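Local atomic coordinates of pyruvate carboxylase n-terminal domain (Aquifex aeolicus, PDB entry 1ULZ), a protein that is a biotin carboxylase subunit of pyruvate carboxylase, combining a Rossmann-like N-terminal domain, an ATP-grasp domain and a biotin carboxylase C-terminal domain. Residues Gly11-Ala14 with Val15-Arg19; Arg64-Asn67 with Leu68-Val72; Gly135-Ser139 with Leu140-Lys144; Lys144-Ala147 with Arg148-Tyr152. The protein carries 1 engineered substitution. One frame throughout, in Å; residues are numbered along the deposited sequence.

In the fold
All four interactions are local, each between successive turns of a helix or at its entrance or exit. Interactions 1 and 2 belong to the Rossmann-like N-terminal part; their centres lie about 20 Å apart, and their nearest atoms are about 12 Å apart without touching. Interactions 3 and 4 belong to the ATP-grasp part of the chain, and their centres are about 51 and 49 Å from that of interaction 1, across the centre of the chain. They follow each other on helix 140-150, share Lys144, and have centres about 11 Å apart. Leu137 CD2 packs on Leu146 CD2 at 4.1 Å, tying the loop that leads into helix 140-150 to the middle of the helix.

Interaction 1: Gly11-Ala14 with Val15-Arg19; sequences GEIA and VRIIR
Gly11 gives its carbonyl O to Val15 N in a weak hydrogen bond, and Val15 CG2 leans on the same oxygen, 3.6 Å from Gly11 O. Glu12 makes the firmer next bond, Arg16 N to Glu12 O at 2.9 Å. The side chains of this pair barely meet. Glu12 folds back on itself, with CG between the backbone N and the carbonyl carbon (chi1 71°), and Glu12 OE2 turns to Tyr81 and Lys387. Arg16 uses NH2 on Glu300 and Asp306 and NE on His296. Helix 11-24, to which all of this belongs, is the first crossover helix of the Rossmann-like domain: with the parallel strands 5-7 and 28-32 it forms a beta-alpha-beta unit. Ile13 comes next, its O bonded to Ile17 N at 2.9 Å. CG1 of Ile13 lies opposite the backbone N (chi1 -164°), which carries the chain to the following turn; there the two side chains cross at a slant, Ile13 CG1 4.1 Å from Ile17 CD1. One atom further out, Ile13 CD1 rests on Arg16 CB, also at 4.1 Å. Ala14 closes the segment: its O takes Ile18 N at 2.9 Å, with Ile18 CG1 packed 3.2 Å from the same Ala14 O. The methyl of Ala14 faces Val7 of strand 5-7 and His41 of helix 40-44, and Ile18 touches both of these residues too.

Interaction 2: Arg64-Asn67 with Leu68-Val72; sequences RIIN and LALEV
Leu70 lies beside Ile66, one helical turn earlier, with the two side chains pointing the same way. Starting at the backbone, Leu70 CB sits 3.5 Å from Asn67 O and almost as close to the carbonyl of Ile66. CG comes next, and with it turned opposite its own carbonyl carbon (chi1 -66°) the branch point is laid against the preceding turn, Leu70 CG to Ile66 O 3.3 Å. At the tip, CD1 meets the methyl branch of the isoleucine, Leu70 CD1 to Ile66 CG2 3.9 Å, and stays in touch with the Ile66 carbonyl. The same carbonyl oxygen accepts Leu70 N at 3.0 Å, so the side chain and the amide of one residue converge on it. The backbone bonds on both sides keep the spacing: Leu68 N to Arg64 O, Ala69 N to Ile65 O at 3.1 Å, and Glu71 N to Asn67 O at 2.8 Å. Val72 leaves helical geometry, although its N still reaches Leu68 O. Around the rest of helix 62-71, Ile65 and Leu68 pack on Ile31 of strand 28-32, while Ile66 meets Phe90 and Met93 of helix 88-96. The polar ends look elsewhere, Arg64 NH2 to Asp57 and Asn67 OD1 to Gln63. Across this contact the bonding is therefore all peptide to peptide, and the side chains add only van der Waals contact, with a buried isoleucine carrying an exposed leucine at the edge of the packed face.

Interaction 3: Gly135-Ser139 with Leu140-Lys144; sequences GVLKS and LEEAK
The backbone is extended at Leu137, turns at Lys138 and straightens again at Ser139 before winding into helix 140-150, whose first turn is closed by Ala143 N to Ser139 O at 3.1 Å. Ser139 occupies the N-cap. Its OG stands between the backbone N and the carbonyl carbon (chi1 70°), a position from which it accepts Glu142 N at 3.2 Å. Glu142 answers in the other direction. Its CG is opposite the backbone N and the chain runs on extended, back past the helix start, until Glu142 OE2 receives Lys138 N at 3.0 Å. That donor stands well above the carboxylate plane, 68° out of it. The second oxygen lies across the lysine, Glu142 OE1 to Lys138 CB 3.2 Å, the two side chains crossing at about a right angle. Lys138 NZ remains 5.1 Å from Glu142 OE1, too far for a salt bridge. This is an N-terminal helix cap in the ATP-grasp part of the chain: the serine takes an N-H of the first turn, and the glutamate three residues on takes the N-H of the residue before the N-cap; the carboxylate beside the first turn is probably stabilised by the positive end of the helix dipole. Leu137 packs its CD1 on Ala143 CB at 3.9 Å, while its backbone is bonded to Leu196 of strand 196-200. Further along, Lys144 NZ reaches back to Glu141 OE2 in a 2.7 Å salt bridge, on the syn side but 30° out of the carboxylate plane, and Leu140 turns to Val177 and Tyr180 of helix 173-189.

Interaction 4: Lys144-Ala147 with Arg148-Tyr152; sequences KALA and REIGY
Ala147 and Tyr152 form the tight part of the contact: Ala147 CB lies 3.6 Å from Tyr152 CZ and slightly closer to the hydroxyl. A water at the ring edge fixes that hydroxyl, accepting from Tyr152 OH at 2.8 Å and donating to Lys144 O at 2.8 Å, so the tyrosine is tied through water to a carbonyl two turns back. Behind it the helix ends with Gly151 N on Ala147 O at 2.8 Å; the positive phi of Gly151 (85°) takes the chain out of the helix, and the ring of Tyr152 comes back to the Ala147 methyl. Leu146 adds Ile150 N on its O at 3.2 Å. The exposed side is looser. Arg148 N makes only a weak bond to Lys144 O, but that same Lys144 O is 3.4 Å above the Arg148 guanidinium plane, offset toward its rim. Glu149 lies obliquely across Leu146, with its OE1 3.8 Å from Leu146 CD1. Beyond the contact, Arg148 NH2 pairs with Glu173 at the start of helix 173-189, Tyr152 rests on Glu173 and Leu176 of that helix, and Leu146 and Ile150 face the loop at Pro131 and Ser133 that precedes helix 140-150.

Interaction 1: Gly11-Ala14 with Val15-Arg19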
loop_
_atom_site.group_PDB
_atom_site.type_symbol
_atom_site.label_atom_id
_atom_site.label_comp_id
_atom_site.label_asym_id
_atom_site.label_seq_id
_atom_site.Cartn_x
_atom_site.Cartn_y
_atom_site.Cartn_z
ATOM N N GLY A 11 7.973 3.927 -18.957
ATOM C CA GLY A 11 8.349 3.249 -17.732
ATOM C C GLY A 11 7.364 3.352 -16.586
ATOM O O GLY A 11 6.156 3.483 -16.800
ATOM N N GLU A 12 7.889 3.299 -15.363
ATOM C CA GLU A 12 7.050 3.357 -14.173
ATOM C C GLU A 12 6.258 4.655 -14.039
ATOM O O GLU A 12 5.111 4.624 -13.606
ATOM C CB GLU A 12 7.890 3.119 -12.907
ATOM C CG GLU A 12 8.836 4.250 -12.511
ATOM C CD GLU A 12 8.153 5.348 -11.720
ATOM O OE1 GLU A 12 7.014 5.144 -11.269
ATOM O OE2 GLU A 12 8.761 6.417 -11.530
ATOM N N ILE A 13 6.847 5.791 -14.413
ATOM C CA ILE A 13 6.116 7.044 -14.284
ATOM C C ILE A 13 4.905 7.107 -15.218
ATOM O O ILE A 13 3.873 7.665 -14.849
ATOM C CB ILE A 13 7.022 8.283 -14.511
ATOM C CG1 ILE A 13 6.309 9.526 -13.976
ATOM C CG2 ILE A 13 7.337 8.467 -15.988
ATOM C CD1 ILE A 13 5.948 9.443 -12.501
ATOM N N ALA A 14 5.008 6.525 -16.410
ATOM C CA ALA A 14 3.873 6.528 -17.334
ATOM C C ALA A 14 2.725 5.731 -16.717
ATOM O O ALA A 14 1.559 6.094 -16.860
ATOM C CB ALA A 14 4.265 5.927 -18.681
ATOM N N VAL A 15 3.070 4.646 -16.029
ATOM C CA VAL A 15 2.082 3.800 -15.361
ATOM C C VAL A 15 1.428 4.581 -14.222
ATOM O O VAL A 15 0.213 4.540 -14.053
ATOM C CB VAL A 15 2.740 2.518 -14.793
ATOM C CG1 VAL A 15 1.761 1.784 -13.887
ATOM C CG2 VAL A 15 3.181 1.608 -15.940
ATOM N N ARG A 16 2.245 5.297 -13.452
ATOM C CA ARG A 16 1.763 6.116 -12.340
ATOM C C ARG A 16 0.752 7.144 -12.837
ATOM O O ARG A 16 -0.316 7.303 -12.257
ATOM C CB ARG A 16 2.930 6.852 -11.677
ATOM C CG ARG A 16 2.513 7.879 -10.616
ATOM C CD ARG A 16 2.153 7.211 -9.296
ATOM N NE ARG A 16 1.700 8.157 -8.277
ATOM C CZ ARG A 16 0.474 8.671 -8.218
ATOM N NH1 ARG A 16 -0.441 8.337 -9.122
ATOM N NH2 ARG A 16 0.155 9.510 -7.242
ATOM N N ILE A 17 1.101 7.842 -13.914
ATOM C CA ILE A 17 0.225 8.856 -14.489
ATOM C C ILE A 17 -1.054 8.232 -15.053
ATOM O O ILE A 17 -2.150 8.751 -14.836
ATOM C CB ILE A 17 0.946 9.652 -15.606
ATOM C CG1 ILE A 17 2.178 10.355 -15.027
ATOM C CG2 ILE A 17 -0.007 10.680 -16.217
ATOM C CD1 ILE A 17 3.085 10.960 -16.063
ATOM N N ILE A 18 -0.917 7.121 -15.771
ATOM C CA ILE A 18 -2.083 6.450 -16.339
ATOM C C ILE A 18 -3.059 6.014 -15.243
ATOM O O ILE A 18 -4.269 6.156 -15.396
ATOM C CB ILE A 18 -1.675 5.217 -17.190
ATOM C CG1 ILE A 18 -1.095 5.681 -18.528
ATOM C CG2 ILE A 18 -2.880 4.319 -17.438
ATOM C CD1 ILE A 18 -0.561 4.557 -19.384
ATOM N N ARG A 19 -2.541 5.503 -14.130
ATOM C CA ARG A 19 -3.422 5.071 -13.049
ATOM C C ARG A 19 -4.217 6.249 -12.484
ATOM O O ARG A 19 -5.415 6.131 -12.224
ATOM C CB ARG A 19 -2.629 4.399 -11.919
ATOM C CG ARG A 19 -3.524 3.940 -10.771
ATOM C CD ARG A 19 -2.795 3.083 -9.759
ATOM N NE ARG A 19 -2.206 1.892 -10.359
ATOM C CZ ARG A 19 -2.889 0.960 -11.017
ATOM N NH1 ARG A 19 -4.201 1.072 -11.170
ATOM N NH2 ARG A 19 -2.259 -0.089 -11.517
#

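Interaction 2: Arg64-Asn67 with Leu68-Val72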
loop_
_atom_site.group_PDB
_atom_site.type_symbol
_atom_site.label_atom_id
_atom_site.label_comp_id
_atom_site.label_asym_id
_atom_site.label_seq_id
_atom_site.Cartn_x
_atom_site.Cartn_y
_atom_site.Cartn_z
ATOM N N ARG A 64 6.121 16.586 -33.175
ATOM C CA ARG A 64 5.411 15.345 -33.483
ATOM C C ARG A 64 4.424 14.996 -32.371
ATOM O O ARG A 64 3.293 14.574 -32.632
ATOM C CB ARG A 64 6.393 14.185 -33.661
ATOM C CG ARG A 64 5.708 12.905 -34.099
ATOM C CD ARG A 64 6.675 11.742 -34.235
ATOM N NE ARG A 64 7.606 11.921 -35.342
ATOM C CZ ARG A 64 8.927 11.948 -35.202
ATOM N NH1 ARG A 64 9.709 12.114 -36.263
ATOM N NH2 ARG A 64 9.464 11.811 -33.995
ATOM N N ILE A 65 4.860 15.183 -31.130
ATOM C CA ILE A 65 4.025 14.880 -29.976
ATOM C C ILE A 65 2.827 15.821 -29.898
ATOM O O ILE A 65 1.704 15.388 -29.629
ATOM C CB ILE A 65 4.862 14.934 -28.678
ATOM C CG1 ILE A 65 5.809 13.728 -28.645
ATOM C CG2 ILE A 65 3.951 14.944 -27.453
ATOM C CD1 ILE A 65 6.869 13.793 -27.572
ATOM N N ILE A 66 3.058 17.108 -30.141
ATOM C CA ILE A 66 1.970 18.080 -30.129
ATOM C C ILE A 66 0.984 17.724 -31.242
ATOM O O ILE A 66 -0.229 17.697 -31.029
ATOM C CB ILE A 66 2.507 19.524 -30.329
ATOM C CG1 ILE A 66 3.095 20.033 -29.009
ATOM C CG2 ILE A 66 1.398 20.442 -30.820
ATOM C CD1 ILE A 66 3.692 21.420 -29.083
ATOM N N ASN A 67 1.507 17.420 -32.427
ATOM C CA ASN A 67 0.645 17.059 -33.545
ATOM C C ASN A 67 -0.213 15.834 -33.261
ATOM O O ASN A 67 -1.400 15.816 -33.593
ATOM C CB ASN A 67 1.472 16.821 -34.810
ATOM C CG ASN A 67 2.021 18.108 -35.388
ATOM O OD1 ASN A 67 1.645 19.201 -34.961
ATOM N ND2 ASN A 67 2.907 17.987 -36.367
ATOM N N LEU A 68 0.379 14.807 -32.658
ATOM C CA LEU A 68 -0.374 13.598 -32.343
ATOM C C LEU A 68 -1.511 13.936 -31.378
ATOM O O LEU A 68 -2.652 13.539 -31.591
ATOM C CB LEU A 68 0.545 12.532 -31.725
ATOM C CG LEU A 68 -0.128 11.245 -31.221
ATOM C CD1 LEU A 68 -0.817 10.526 -32.363
ATOM C CD2 LEU A 68 0.913 10.343 -30.578
ATOM N N ALA A 69 -1.198 14.676 -30.319
ATOM C CA ALA A 69 -2.216 15.064 -29.343
ATOM C C ALA A 69 -3.385 15.729 -30.065
ATOM O O ALA A 69 -4.546 15.398 -29.833
ATOM C CB ALA A 69 -1.624 16.024 -28.322
ATOM N N LEU A 70 -3.060 16.671 -30.943
ATOM C CA LEU A 70 -4.072 17.382 -31.713
ATOM C C LEU A 70 -4.825 16.413 -32.612
ATOM O O LEU A 70 -6.041 16.509 -32.764
ATOM C CB LEU A 70 -3.417 18.471 -32.566
ATOM C CG LEU A 70 -2.762 19.633 -31.811
ATOM C CD1 LEU A 70 -2.006 20.516 -32.793
ATOM C CD2 LEU A 70 -3.832 20.440 -31.071
ATOM N N GLU A 71 -4.100 15.469 -33.200
ATOM C CA GLU A 71 -4.722 14.495 -34.090
ATOM C C GLU A 71 -5.758 13.613 -33.406
ATOM O O GLU A 71 -6.816 13.345 -33.980
ATOM C CB GLU A 71 -3.659 13.602 -34.740
ATOM C CG GLU A 71 -4.248 12.582 -35.712
ATOM C CD GLU A 71 -3.195 11.668 -36.321
ATOM O OE1 GLU A 71 -3.562 10.851 -37.193
ATOM O OE2 GLU A 71 -2.007 11.763 -35.927
ATOM N N VAL A 72 -5.472 13.156 -32.190
ATOM C CA VAL A 72 -6.418 12.284 -31.493
ATOM C C VAL A 72 -7.287 12.983 -30.453
ATOM O O VAL A 72 -7.927 12.328 -29.627
ATOM C CB VAL A 72 -5.694 11.096 -30.807
ATOM C CG1 VAL A 72 -4.953 10.262 -31.851
ATOM C CG2 VAL A 72 -4.735 11.608 -29.749
#

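Interaction 3: Gly135-Ser139 with Leu140-Lys144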
loop_
_atom_site.group_PDB
_atom_site.type_symbol
_atom_site.label_atom_id
_atom_site.label_comp_id
_atom_site.label_asym_id
_atom_site.label_seq_id
_atom_site.Cartn_x
_atom_site.Cartn_y
_atom_site.Cartn_z
ATOM N N GLY A 135 30.600 38.273 -5.783
ATOM C CA GLY A 135 31.408 38.407 -6.979
ATOM C C GLY A 135 32.866 38.197 -6.595
ATOM O O GLY A 135 33.164 37.650 -5.533
ATOM N N VAL A 136 33.783 38.645 -7.444
ATOM C CA VAL A 136 35.206 38.481 -7.178
ATOM C C VAL A 136 35.645 39.174 -5.891
ATOM O O VAL A 136 35.105 40.220 -5.524
ATOM C CB VAL A 136 36.038 39.022 -8.351
ATOM C CG1 VAL A 136 37.518 38.969 -8.018
ATOM C CG2 VAL A 136 35.742 38.201 -9.606
ATOM N N LEU A 137 36.612 38.574 -5.201
ATOM C CA LEU A 137 37.145 39.137 -3.967
ATOM C C LEU A 137 38.001 40.350 -4.311
ATOM O O LEU A 137 38.805 40.315 -5.250
ATOM C CB LEU A 137 38.003 38.102 -3.226
ATOM C CG LEU A 137 37.254 36.980 -2.502
ATOM C CD1 LEU A 137 38.211 35.864 -2.106
ATOM C CD2 LEU A 137 36.563 37.561 -1.286
ATOM N N LYS A 138 37.827 41.422 -3.549
ATOM C CA LYS A 138 38.585 42.640 -3.780
ATOM C C LYS A 138 40.004 42.527 -3.253
ATOM O O LYS A 138 40.932 43.058 -3.857
ATOM C CB LYS A 138 37.898 43.836 -3.113
ATOM C CG LYS A 138 36.640 44.323 -3.822
ATOM C CD LYS A 138 36.197 45.649 -3.228
ATOM C CE LYS A 138 37.372 46.633 -3.191
ATOM N NZ LYS A 138 36.993 47.993 -2.694
ATOM N N SER A 139 40.169 41.834 -2.131
ATOM C CA SER A 139 41.485 41.676 -1.523
ATOM C C SER A 139 41.503 40.569 -0.476
ATOM O O SER A 139 40.475 39.942 -0.182
ATOM C CB SER A 139 41.901 42.973 -0.845
ATOM O OG SER A 139 41.092 43.194 0.300
ATOM N N LEU A 140 42.680 40.351 0.100
ATOM C CA LEU A 140 42.849 39.328 1.120
ATOM C C LEU A 140 42.149 39.801 2.388
ATOM O O LEU A 140 41.550 39.009 3.119
ATOM C CB LEU A 140 44.336 39.110 1.397
ATOM C CG LEU A 140 44.797 37.799 2.035
ATOM C CD1 LEU A 140 46.295 37.870 2.250
ATOM C CD2 LEU A 140 44.101 37.559 3.352
ATOM N N GLU A 141 42.233 41.100 2.646
ATOM C CA GLU A 141 41.603 41.668 3.828
ATOM C C GLU A 141 40.093 41.465 3.779
ATOM O O GLU A 141 39.467 41.160 4.795
ATOM C CB GLU A 141 41.942 43.160 3.939
ATOM C CG GLU A 141 43.352 43.419 4.463
ATOM C CD GLU A 141 43.575 42.752 5.813
ATOM O OE1 GLU A 141 42.746 42.986 6.717
ATOM O OE2 GLU A 141 44.562 41.995 5.974
ATOM N N GLU A 142 39.515 41.633 2.595
ATOM C CA GLU A 142 38.082 41.453 2.419
ATOM C C GLU A 142 37.718 39.986 2.585
ATOM O O GLU A 142 36.673 39.656 3.145
ATOM C CB GLU A 142 37.656 41.943 1.033
ATOM C CG GLU A 142 36.227 41.593 0.657
ATOM C CD GLU A 142 35.805 42.235 -0.655
ATOM O OE1 GLU A 142 35.788 43.484 -0.722
ATOM O OE2 GLU A 142 35.498 41.505 -1.619
ATOM N N ALA A 143 38.588 39.108 2.100
ATOM C CA ALA A 143 38.354 37.672 2.204
ATOM C C ALA A 143 38.382 37.242 3.667
ATOM O O ALA A 143 37.565 36.428 4.097
ATOM C CB ALA A 143 39.411 36.903 1.411
ATOM N N LYS A 144 39.321 37.795 4.429
ATOM C CA LYS A 144 39.442 37.457 5.843
ATOM C C LYS A 144 38.237 37.950 6.632
ATOM O O LYS A 144 37.775 37.277 7.557
ATOM C CB LYS A 144 40.729 38.052 6.433
ATOM C CG LYS A 144 41.999 37.384 5.916
ATOM C CD LYS A 144 43.249 37.781 6.707
ATOM C CE LYS A 144 43.597 39.239 6.494
ATOM N NZ LYS A 144 44.920 39.580 7.083
#

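Interaction 4: Lys144-Ala147 with Arg148-Tyr152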
loop_
_atom_site.group_PDB
_atom_site.type_symbol
_atom_site.label_atom_id
_atom_site.label_comp_id
_atom_site.label_asym_id
_atom_site.label_seq_id
_atom_site.Cartn_x
_atom_site.Cartn_y
_atom_site.Cartn_z
ATOM N N LYS A 144 39.321 37.795 4.429
ATOM C CA LYS A 144 39.442 37.457 5.843
ATOM C C LYS A 144 38.237 37.950 6.632
ATOM O O LYS A 144 37.775 37.277 7.557
ATOM C CB LYS A 144 40.729 38.052 6.433
ATOM C CG LYS A 144 41.999 37.384 5.916
ATOM C CD LYS A 144 43.249 37.781 6.707
ATOM C CE LYS A 144 43.597 39.239 6.494
ATOM N NZ LYS A 144 44.920 39.580 7.083
ATOM N N ALA A 145 37.729 39.121 6.260
ATOM C CA ALA A 145 36.576 39.706 6.945
ATOM C C ALA A 145 35.303 38.965 6.570
ATOM O O ALA A 145 34.424 38.755 7.405
ATOM C CB ALA A 145 36.446 41.193 6.590
ATOM N N LEU A 146 35.212 38.569 5.307
ATOM C CA LEU A 146 34.047 37.842 4.821
ATOM C C LEU A 146 33.956 36.457 5.473
ATOM O O LEU A 146 32.872 36.011 5.860
ATOM C CB LEU A 146 34.120 37.705 3.301
ATOM C CG LEU A 146 32.966 36.969 2.614
ATOM C CD1 LEU A 146 31.652 37.701 2.867
ATOM C CD2 LEU A 146 33.252 36.876 1.116
ATOM N N ALA A 147 35.098 35.787 5.600
ATOM C CA ALA A 147 35.144 34.459 6.204
ATOM C C ALA A 147 34.674 34.465 7.663
ATOM O O ALA A 147 33.978 33.547 8.101
ATOM C CB ALA A 147 36.566 33.890 6.107
ATOM N N ARG A 148 35.053 35.496 8.411
ATOM C CA ARG A 148 34.654 35.611 9.818
ATOM C C ARG A 148 33.145 35.682 9.994
ATOM O O ARG A 148 32.596 35.066 10.901
ATOM C CB ARG A 148 35.274 36.854 10.468
ATOM C CG ARG A 148 36.768 36.777 10.652
ATOM C CD ARG A 148 37.338 38.063 11.230
ATOM N NE ARG A 148 38.777 38.123 10.985
ATOM C CZ ARG A 148 39.370 39.071 10.270
ATOM N NH1 ARG A 148 38.651 40.047 9.731
ATOM N NH2 ARG A 148 40.685 39.031 10.081
ATOM N N GLU A 149 32.457 36.435 9.144
ATOM C CA GLU A 149 31.015 36.517 9.308
ATOM C C GLU A 149 30.235 35.327 8.772
ATOM O O GLU A 149 29.149 35.044 9.266
ATOM C CB GLU A 149 30.461 37.808 8.708
ATOM C CG GLU A 149 30.938 38.136 7.338
ATOM C CD GLU A 149 30.123 39.263 6.745
ATOM O OE1 GLU A 149 30.576 39.891 5.763
ATOM O OE2 GLU A 149 29.014 39.513 7.266
ATOM N N ILE A 150 30.765 34.623 7.773
ATOM C CA ILE A 150 30.033 33.473 7.260
ATOM C C ILE A 150 30.429 32.228 8.029
ATOM O O ILE A 150 29.711 31.232 8.015
ATOM C CB ILE A 150 30.263 33.249 5.748
ATOM C CG1 ILE A 150 31.733 32.978 5.455
ATOM C CG2 ILE A 150 29.801 34.464 4.968
ATOM C CD1 ILE A 150 32.002 32.779 3.977
ATOM N N GLY A 151 31.574 32.296 8.709
ATOM C CA GLY A 151 32.043 31.174 9.501
ATOM C C GLY A 151 32.817 30.120 8.740
ATOM O O GLY A 151 32.451 29.768 7.618
ATOM N N TYR A 152 33.891 29.620 9.351
ATOM C CA TYR A 152 34.731 28.581 8.751
ATOM C C TYR A 152 34.120 27.198 8.961
ATOM O O TYR A 152 33.377 26.975 9.918
ATOM C CB TYR A 152 36.133 28.584 9.372
ATOM C CG TYR A 152 37.032 29.702 8.901
ATOM C CD1 TYR A 152 36.998 30.953 9.505
ATOM C CD2 TYR A 152 37.918 29.505 7.850
ATOM C CE1 TYR A 152 37.824 31.973 9.077
ATOM C CE2 TYR A 152 38.748 30.522 7.413
ATOM C CZ TYR A 152 38.697 31.753 8.029
ATOM O OH TYR A 152 39.516 32.772 7.598
HETATM O O HOH W 1 39.381 35.290 8.765
#